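Local coordinates for ORC1-type DNA replication protein 2 (Aeropyrum pernix, PDB 1W5T) that binds DNA and ATP and takes part in regulating the initiation of DNA replication, as an AAA+ ATPase of the Cdc6/Orc family, at residues T72-R75 / V76-A80; L100-I103 / L104-V108; K348-G351 / Y352-H356; H361-L365 / G366-A370. One frame throughout, in Å; residues are numbered along the deposited sequence.

Interaction 1. Residues T72-R75 / V76-A80; sequences TVKR and VSEAA
Arg75 and Glu78 make the charged contact of this helical turn, a long salt bridge in which Arg75 NH1 stands 3.7 Å from Glu78 OE1. Bends at chi2 and chi3, -71° and -62°, curl the arginine forward along the helix to Glu78. The guanidinium and carboxylate planes are 62° apart, so the two groups do not meet flat in a paired, two-bond fashion. The methylene CD of Arg75 packs against the same carboxylate, 3.5 Å from Glu78 OE2. On the other flank of the carboxylate, Lys74 CE approaches the same OE2 to 3.9 Å, while the ammonium itself stays farther away.

Backbone bonds run beneath these side chains in the i to i+4 pattern of helix 65-82, the helix that follows the P-loop. Val76 N donates to Thr72 O at 2.8 Å, and Ala79 N to Arg75 O at 3.0 Å.

Apolar packing fills the opposite side, where Val73 and Val76 rest on Leu141 of strand 139-145. Ser77 is turned to strand 87-93, its OG bonded to Val87 O.

With alanine in place of Arg75, Glu78 would probably lose the nearer of its two basic neighbours and the cover that CD gives its carboxylate. The pairing, long and obliquely set, is likely to contribute modest electrostatic attraction at the surface of a helix held mainly by its backbone and its buried valines.

Interaction 2. Residues L100-I103 / L104-V108; sequences LYTI and LSLIV
The first turns of helix 100-111, which packs against the parallel sheet of the AAA+ ATPase domain, bring Leu100, Tyr101, Thr102 and Ile103 against the residues one turn on. Ile103 and Ile107 form the sheet-facing ridge: they lie side by side and point the same way, and Ile107 CD1 reaches back to within 3.9 Å of Ile103 CG2. With its CG2 anti to the backbone N and CG1 beside it (chi1 -73°), Ile103 presents the CG2 methyl to its neighbour. Beyond the helix, Ile103 meets Leu144 and Ile107 meets Val142, both on strand 139-145. The second apolar pair, Leu100 and Leu104, is looser, with 4.4 Å between Leu100 CG and Leu104 CG; both side chains touch Ala122 of helix 122-136.

The polar contact centres on Thr102 O, which takes two donors. Leu106 N comes nearly head-on to Thr102 O at 3.0 Å. Ser105 OG donates to Thr102 O from the flank at 3.2 Å, with a C=O...OG angle of 116°. The serine manages this because chi1, 64°, sets OG between its own N and carbonyl carbon and turns it back over the preceding turn. Replacing Ser105 with alanine would probably cost Thr102 O the donor that reaches it from the flank, while the bond from Leu106 N remains. Tyr101 OH, meanwhile, is bonded to Val117 O.

A helix whose isoleucines lie over parallel strands, while its leucines meet a neighbouring helix, fits the alpha/beta/alpha sandwich of P-loop AAA+ ATPases.

Interaction 3. Residues K348-G351 / Y352-H356; sequences KPRG and YTQYH
Gly351 is the N-cap of helix 352-364, where the extended chain of residues 348-351 turns into the helix. Its phi and psi, -67° and 167°, are still those of extended chain, while Tyr352 already has helical values. The first helical bond spans the junction: Tyr355 N donates to Gly351 O at 2.9 Å, approaching close to the direction of the C=O bond. Just before the cap, the backbone of Arg350 is held by helix 330-345, its O by Arg334 and its N by the hydroxyl of Tyr337.

Arg350 and Gln354 carry the side-chain contact. They run side by side in the same direction, the guanidinium and amide planes standing almost perpendicular at 86°. Arg350 NH2 comes to 3.8 Å from Gln354 OE1, and Arg350 NE lies 4.1 Å from Gln354 CG, so the two chains pack alongside one another without a close polar bond. The bend of Gln354 at chi2 brings its amide round beside the arginine. Tyr355 touches the cap through the root of its side chain, its CB 3.3 Å from Gly351 O, while the ring leads away to the interior, against Leu333 and Ile313. Arg334 also makes cation-pi contacts with both Tyr352 and Tyr355.

The start of this helix, in the winged-helix domain, probably owes more to the backbone bond at the cap and the cation-pi contacts of Arg334 than to the Arg350-Gln354 pair. That pair probably adds only weak electrostatic attraction between a cationic group and an amide oxygen, near the surface where solvent can compete.

Interaction 4. Residues H361-L365 / G366-A370; sequences HLTSL and GLVDA
Leu362 and Leu367 meet where a Schellman motif ends helix 352-364 and leads into strand 368-372 of the winged-helix domain. The two side chains run at a slant to one another, Leu362 CD2 lying 4.1 Å from Leu367 CD1, and both also pack on Leu314 of helix 308-322. Leu362 has a second neighbour on the strand side, for its CB touches Val368 CG1 at 3.8 Å.

Thr363 and Val368 cross at about a right angle. The hydroxyl side of the threonine faces the valine: with chi1 at -78°, OG1 lies opposite the carbonyl carbon and comes to 3.4 Å from Val368 CG2, a polar atom against a methyl. OG1 has a weak hydrogen bond of its own to Leu359 O in the preceding turn. Ala370, farther along the strand, turns its CB toward the helix and lies beside the same hydroxyl.

The turn itself is made by Gly366, whose phi of 70° is readily adopted by a residue without a side chain. Its N donates to Thr363 O at 2.9 Å from well above the carbonyl plane, while Leu367 N reaches Leu362 O nearly in line with that carbonyl at 3.2 Å. These are the two backward bonds of the motif. One further link joins helix to strand through backbone atoms alone, a CA-H...O contact with Thr363 CA 3.5 Å from Val368 O.

All four contacts are local and follow one another along the chain, so none nests within or crosses another, and none closes a long loop. Interaction 1 lies within helix 65-82 and interaction 2 within helix 100-111; both belong to the AAA+ ATPase domain, their centres about 23 Å apart, and both helices pack on strands 87-93 and 139-145. The chain then passes to the winged-helix domain, where interactions 3 and 4 mark the two ends of helix 352-364: residues 348-356 start it and residues 361-370 end it, turning into strand 368-372. Helix 308-322 packs against both ends, and the centre of interaction 3 is about 53 Å from that of interaction 1.

Interaction 1. Residues T72-R75 / V76-A80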
# COMPACT_ATOMS: atom_id res chain seq x y z
N THR A 72 -14.10 4.11 -0.97
CA THR A 72 -14.84 3.72 -2.17
C THR A 72 -16.06 2.86 -1.84
O THR A 72 -17.18 3.06 -2.36
CB THR A 72 -13.89 2.93 -3.06
OG1 THR A 72 -12.95 3.83 -3.63
CG2 THR A 72 -14.62 2.37 -4.25
N VAL A 73 -15.82 1.88 -0.97
CA VAL A 73 -16.84 0.96 -0.56
C VAL A 73 -17.92 1.73 0.20
O VAL A 73 -19.13 1.51 0.02
CB VAL A 73 -16.21 -0.18 0.28
CG1 VAL A 73 -17.28 -0.99 0.98
CG2 VAL A 73 -15.33 -1.08 -0.65
N LYS A 74 -17.46 2.68 1.01
CA LYS A 74 -18.37 3.58 1.71
C LYS A 74 -19.28 4.30 0.71
O LYS A 74 -20.51 4.28 0.87
CB LYS A 74 -17.62 4.55 2.63
CG LYS A 74 -18.50 5.37 3.56
CD LYS A 74 -17.64 6.30 4.47
CE LYS A 74 -17.20 7.63 3.76
NZ LYS A 74 -16.02 8.35 4.40
N ARG A 75 -18.69 4.87 -0.33
CA ARG A 75 -19.49 5.49 -1.41
C ARG A 75 -20.43 4.55 -2.15
O ARG A 75 -21.56 4.92 -2.42
CB ARG A 75 -18.58 6.24 -2.41
CG ARG A 75 -17.93 7.47 -1.73
CD ARG A 75 -18.91 8.60 -1.45
NE ARG A 75 -19.46 9.07 -2.72
CZ ARG A 75 -20.70 8.90 -3.23
NH1 ARG A 75 -21.69 8.27 -2.57
NH2 ARG A 75 -20.93 9.40 -4.44
N VAL A 76 -19.98 3.35 -2.49
CA VAL A 76 -20.87 2.38 -3.12
C VAL A 76 -22.14 2.20 -2.22
O VAL A 76 -23.29 2.33 -2.66
CB VAL A 76 -20.14 1.06 -3.39
CG1 VAL A 76 -21.10 -0.01 -3.86
CG2 VAL A 76 -19.05 1.29 -4.43
N SER A 77 -21.90 1.97 -0.94
CA SER A 77 -22.97 1.83 0.04
C SER A 77 -23.91 3.05 0.12
O SER A 77 -25.14 2.86 0.10
CB SER A 77 -22.36 1.56 1.42
OG SER A 77 -23.25 0.82 2.23
N GLU A 78 -23.38 4.28 0.24
CA GLU A 78 -24.28 5.44 0.24
C GLU A 78 -25.13 5.53 -1.04
O GLU A 78 -26.36 5.70 -0.97
CB GLU A 78 -23.63 6.81 0.52
CG GLU A 78 -22.17 6.85 0.94
CD GLU A 78 -21.64 8.28 1.21
OE1 GLU A 78 -22.37 9.27 0.90
OE2 GLU A 78 -20.47 8.41 1.71
N ALA A 79 -24.47 5.40 -2.20
CA ALA A 79 -25.17 5.54 -3.49
C ALA A 79 -26.23 4.43 -3.69
O ALA A 79 -27.31 4.68 -4.26
CB ALA A 79 -24.21 5.59 -4.64
N ALA A 80 -25.94 3.23 -3.20
CA ALA A 80 -26.86 2.14 -3.41
C ALA A 80 -28.09 2.30 -2.50
O ALA A 80 -29.20 1.91 -2.87
CB ALA A 80 -26.18 0.77 -3.21

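Interaction 2. Residues L100-I103 / L104-V108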
# COMPACT_ATOMS: atom_id res chain seq x y z
N LEU A 100 -7.86 -19.39 4.27
CA LEU A 100 -9.14 -18.95 3.76
C LEU A 100 -10.23 -19.13 4.81
O LEU A 100 -11.18 -18.33 4.90
CB LEU A 100 -9.51 -19.72 2.48
CG LEU A 100 -10.63 -19.13 1.60
CD1 LEU A 100 -10.24 -17.79 0.95
CD2 LEU A 100 -11.04 -20.11 0.51
N TYR A 101 -10.10 -20.18 5.62
CA TYR A 101 -11.05 -20.40 6.69
C TYR A 101 -11.09 -19.17 7.61
O TYR A 101 -12.17 -18.75 8.03
CB TYR A 101 -10.75 -21.69 7.47
CG TYR A 101 -11.61 -21.80 8.72
CD1 TYR A 101 -12.84 -22.46 8.69
CD2 TYR A 101 -11.21 -21.21 9.92
CE1 TYR A 101 -13.63 -22.53 9.86
CE2 TYR A 101 -11.97 -21.28 11.05
CZ TYR A 101 -13.17 -21.93 11.03
OH TYR A 101 -13.92 -21.98 12.18
N THR A 102 -9.92 -18.62 7.93
CA THR A 102 -9.85 -17.47 8.83
C THR A 102 -10.35 -16.18 8.15
O THR A 102 -11.12 -15.46 8.74
CB THR A 102 -8.41 -17.28 9.42
OG1 THR A 102 -8.00 -18.47 10.10
CG2 THR A 102 -8.38 -16.24 10.54
N ILE A 103 -9.94 -15.94 6.91
CA ILE A 103 -10.46 -14.81 6.11
C ILE A 103 -12.01 -14.78 6.12
O ILE A 103 -12.64 -13.76 6.45
CB ILE A 103 -9.85 -14.84 4.67
CG1 ILE A 103 -8.37 -14.40 4.73
CG2 ILE A 103 -10.63 -13.94 3.69
CD1 ILE A 103 -7.46 -15.03 3.69
N LEU A 104 -12.59 -15.95 5.84
CA LEU A 104 -14.03 -16.12 5.81
C LEU A 104 -14.73 -15.88 7.14
O LEU A 104 -15.80 -15.26 7.20
CB LEU A 104 -14.39 -17.50 5.27
CG LEU A 104 -14.16 -17.68 3.78
CD1 LEU A 104 -14.74 -19.03 3.47
CD2 LEU A 104 -14.78 -16.62 2.91
N SER A 105 -14.14 -16.34 8.23
CA SER A 105 -14.86 -16.16 9.49
C SER A 105 -14.77 -14.70 9.93
O SER A 105 -15.68 -14.16 10.55
CB SER A 105 -14.39 -17.15 10.56
OG SER A 105 -13.03 -16.91 10.87
N LEU A 106 -13.68 -14.05 9.56
CA LEU A 106 -13.60 -12.61 9.74
C LEU A 106 -14.69 -11.91 8.90
O LEU A 106 -15.39 -11.04 9.40
CB LEU A 106 -12.19 -12.08 9.42
CG LEU A 106 -11.13 -12.41 10.49
CD1 LEU A 106 -9.73 -12.04 9.98
CD2 LEU A 106 -11.40 -11.80 11.89
N ILE A 107 -14.88 -12.31 7.65
CA ILE A 107 -15.93 -11.70 6.84
C ILE A 107 -17.35 -11.88 7.46
O ILE A 107 -18.12 -10.91 7.50
CB ILE A 107 -15.86 -12.14 5.33
CG1 ILE A 107 -14.58 -11.61 4.66
CG2 ILE A 107 -17.09 -11.69 4.57
CD1 ILE A 107 -14.22 -12.36 3.38
N VAL A 108 -17.70 -13.09 7.95
CA VAL A 108 -19.00 -13.28 8.64
C VAL A 108 -19.18 -12.46 9.93
O VAL A 108 -20.26 -11.89 10.13
CB VAL A 108 -19.48 -14.80 8.86
CG1 VAL A 108 -18.67 -15.82 8.12
CG2 VAL A 108 -19.61 -15.16 10.36

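Interaction 3. Residues K348-G351 / Y352-H356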
# COMPACT_ATOMS: atom_id res chain seq x y z
N LYS A 348 34.14 -13.96 -5.24
CA LYS A 348 34.56 -13.60 -6.60
C LYS A 348 33.42 -12.88 -7.38
O LYS A 348 32.25 -13.29 -7.30
CB LYS A 348 35.20 -14.78 -7.37
CG LYS A 348 34.29 -15.98 -7.60
CD LYS A 348 33.98 -16.19 -9.09
CE LYS A 348 32.96 -17.33 -9.30
NZ LYS A 348 31.70 -16.88 -10.00
N PRO A 349 33.75 -11.78 -8.07
CA PRO A 349 32.73 -11.00 -8.80
C PRO A 349 32.04 -11.84 -9.85
O PRO A 349 32.72 -12.57 -10.56
CB PRO A 349 33.53 -9.86 -9.45
CG PRO A 349 34.98 -10.21 -9.32
CD PRO A 349 35.10 -11.20 -8.19
N ARG A 350 30.71 -11.74 -9.91
CA ARG A 350 29.90 -12.41 -10.93
C ARG A 350 30.11 -11.79 -12.31
O ARG A 350 30.46 -10.61 -12.43
CB ARG A 350 28.42 -12.34 -10.56
CG ARG A 350 28.02 -13.01 -9.25
CD ARG A 350 28.30 -14.53 -9.17
NE ARG A 350 27.17 -15.35 -9.61
CZ ARG A 350 26.31 -15.96 -8.79
NH1 ARG A 350 26.41 -15.84 -7.46
NH2 ARG A 350 25.32 -16.70 -9.31
N GLY A 351 29.93 -12.58 -13.36
CA GLY A 351 30.14 -12.14 -14.73
C GLY A 351 29.14 -11.09 -15.17
O GLY A 351 28.10 -10.88 -14.53
N TYR A 352 29.43 -10.45 -16.29
CA TYR A 352 28.59 -9.39 -16.82
C TYR A 352 27.10 -9.71 -16.92
O TYR A 352 26.26 -8.92 -16.49
CB TYR A 352 29.12 -8.96 -18.17
CG TYR A 352 30.31 -8.05 -18.08
CD1 TYR A 352 31.59 -8.52 -18.32
CD2 TYR A 352 30.15 -6.70 -17.75
CE1 TYR A 352 32.68 -7.67 -18.23
CE2 TYR A 352 31.23 -5.85 -17.66
CZ TYR A 352 32.50 -6.34 -17.90
OH TYR A 352 33.58 -5.48 -17.82
N THR A 353 26.79 -10.87 -17.48
CA THR A 353 25.43 -11.35 -17.72
C THR A 353 24.62 -11.38 -16.41
O THR A 353 23.56 -10.76 -16.32
CB THR A 353 25.53 -12.77 -18.39
OG1 THR A 353 25.04 -12.72 -19.73
CG2 THR A 353 24.68 -13.83 -17.67
N GLN A 354 25.16 -12.06 -15.40
CA GLN A 354 24.50 -12.13 -14.12
C GLN A 354 24.41 -10.74 -13.48
O GLN A 354 23.39 -10.39 -12.92
CB GLN A 354 25.18 -13.16 -13.20
CG GLN A 354 24.41 -13.45 -11.92
CD GLN A 354 23.12 -14.24 -12.15
OE1 GLN A 354 23.15 -15.47 -12.15
NE2 GLN A 354 22.00 -13.54 -12.33
N TYR A 355 25.45 -9.94 -13.66
CA TYR A 355 25.54 -8.58 -13.13
C TYR A 355 24.40 -7.67 -13.55
O TYR A 355 23.88 -6.92 -12.72
CB TYR A 355 26.87 -7.96 -13.59
CG TYR A 355 27.06 -6.50 -13.25
CD1 TYR A 355 27.27 -6.10 -11.93
CD2 TYR A 355 27.08 -5.52 -14.24
CE1 TYR A 355 27.49 -4.76 -11.61
CE2 TYR A 355 27.31 -4.20 -13.92
CZ TYR A 355 27.50 -3.83 -12.59
OH TYR A 355 27.70 -2.51 -12.22
N HIS A 356 24.07 -7.73 -14.84
CA HIS A 356 23.04 -6.93 -15.49
C HIS A 356 21.64 -7.32 -15.05
O HIS A 356 20.78 -6.48 -14.99
CB HIS A 356 23.16 -7.05 -17.02
CG HIS A 356 24.40 -6.41 -17.58
ND1 HIS A 356 24.85 -6.66 -18.86
CD2 HIS A 356 25.27 -5.54 -17.03
CE1 HIS A 356 25.96 -5.97 -19.07
NE2 HIS A 356 26.24 -5.28 -17.98

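Interaction 4. Residues H361-L365 / G366-A370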
# COMPACT_ATOMS: atom_id res chain seq x y z
N HIS A 361 16.99 -5.96 -11.62
CA HIS A 361 16.13 -6.30 -10.51
C HIS A 361 16.06 -5.20 -9.45
O HIS A 361 14.97 -4.90 -8.96
CB HIS A 361 16.56 -7.60 -9.88
CG HIS A 361 15.56 -8.13 -8.92
ND1 HIS A 361 15.88 -8.47 -7.62
CD2 HIS A 361 14.23 -8.33 -9.05
CE1 HIS A 361 14.79 -8.87 -7.00
NE2 HIS A 361 13.77 -8.80 -7.85
N LEU A 362 17.21 -4.61 -9.12
CA LEU A 362 17.28 -3.49 -8.18
C LEU A 362 16.42 -2.37 -8.71
O LEU A 362 15.70 -1.74 -7.94
CB LEU A 362 18.72 -2.95 -7.96
CG LEU A 362 19.70 -3.83 -7.13
CD1 LEU A 362 21.17 -3.40 -7.20
CD2 LEU A 362 19.26 -4.05 -5.67
N THR A 363 16.48 -2.13 -10.01
CA THR A 363 15.71 -1.07 -10.62
C THR A 363 14.20 -1.34 -10.50
O THR A 363 13.43 -0.45 -10.12
CB THR A 363 16.12 -0.89 -12.10
OG1 THR A 363 17.36 -0.17 -12.14
CG2 THR A 363 15.14 0.03 -12.83
N SER A 364 13.80 -2.56 -10.81
CA SER A 364 12.40 -2.93 -10.78
C SER A 364 11.84 -2.94 -9.37
O SER A 364 10.62 -2.85 -9.18
CB SER A 364 12.17 -4.27 -11.45
OG SER A 364 12.63 -5.29 -10.64
N LEU A 365 12.73 -3.01 -8.37
CA LEU A 365 12.28 -2.99 -6.98
C LEU A 365 12.15 -1.55 -6.53
O LEU A 365 11.82 -1.30 -5.37
CB LEU A 365 13.21 -3.76 -6.03
CG LEU A 365 13.18 -5.30 -5.96
CD1 LEU A 365 14.43 -5.84 -5.23
CD2 LEU A 365 11.90 -5.86 -5.30
N GLY A 366 12.44 -0.63 -7.45
CA GLY A 366 12.40 0.79 -7.18
C GLY A 366 13.49 1.30 -6.27
O GLY A 366 13.41 2.43 -5.78
N LEU A 367 14.50 0.48 -6.02
CA LEU A 367 15.57 0.86 -5.09
C LEU A 367 16.57 1.81 -5.75
O LEU A 367 17.21 2.61 -5.08
CB LEU A 367 16.32 -0.37 -4.56
CG LEU A 367 15.55 -1.22 -3.57
CD1 LEU A 367 16.27 -2.53 -3.29
CD2 LEU A 367 15.30 -0.41 -2.28
N VAL A 368 16.71 1.69 -7.07
CA VAL A 368 17.67 2.46 -7.81
C VAL A 368 17.02 2.98 -9.08
O VAL A 368 16.26 2.26 -9.72
CB VAL A 368 19.02 1.66 -8.08
CG1 VAL A 368 19.30 0.64 -7.01
CG2 VAL A 368 19.08 1.01 -9.44
N ASP A 369 17.26 4.24 -9.42
CA ASP A 369 16.85 4.70 -10.76
C ASP A 369 18.00 4.53 -11.76
O ASP A 369 19.19 4.68 -11.43
CB ASP A 369 16.31 6.15 -10.80
CG ASP A 369 15.50 6.52 -9.57
OD1 ASP A 369 14.41 5.95 -9.34
OD2 ASP A 369 15.86 7.42 -8.79
N ALA A 370 17.60 4.20 -12.99
CA ALA A 370 18.50 4.03 -14.12
C ALA A 370 18.07 4.99 -15.24
O ALA A 370 16.87 5.13 -15.51
CB ALA A 370 18.46 2.60 -14.61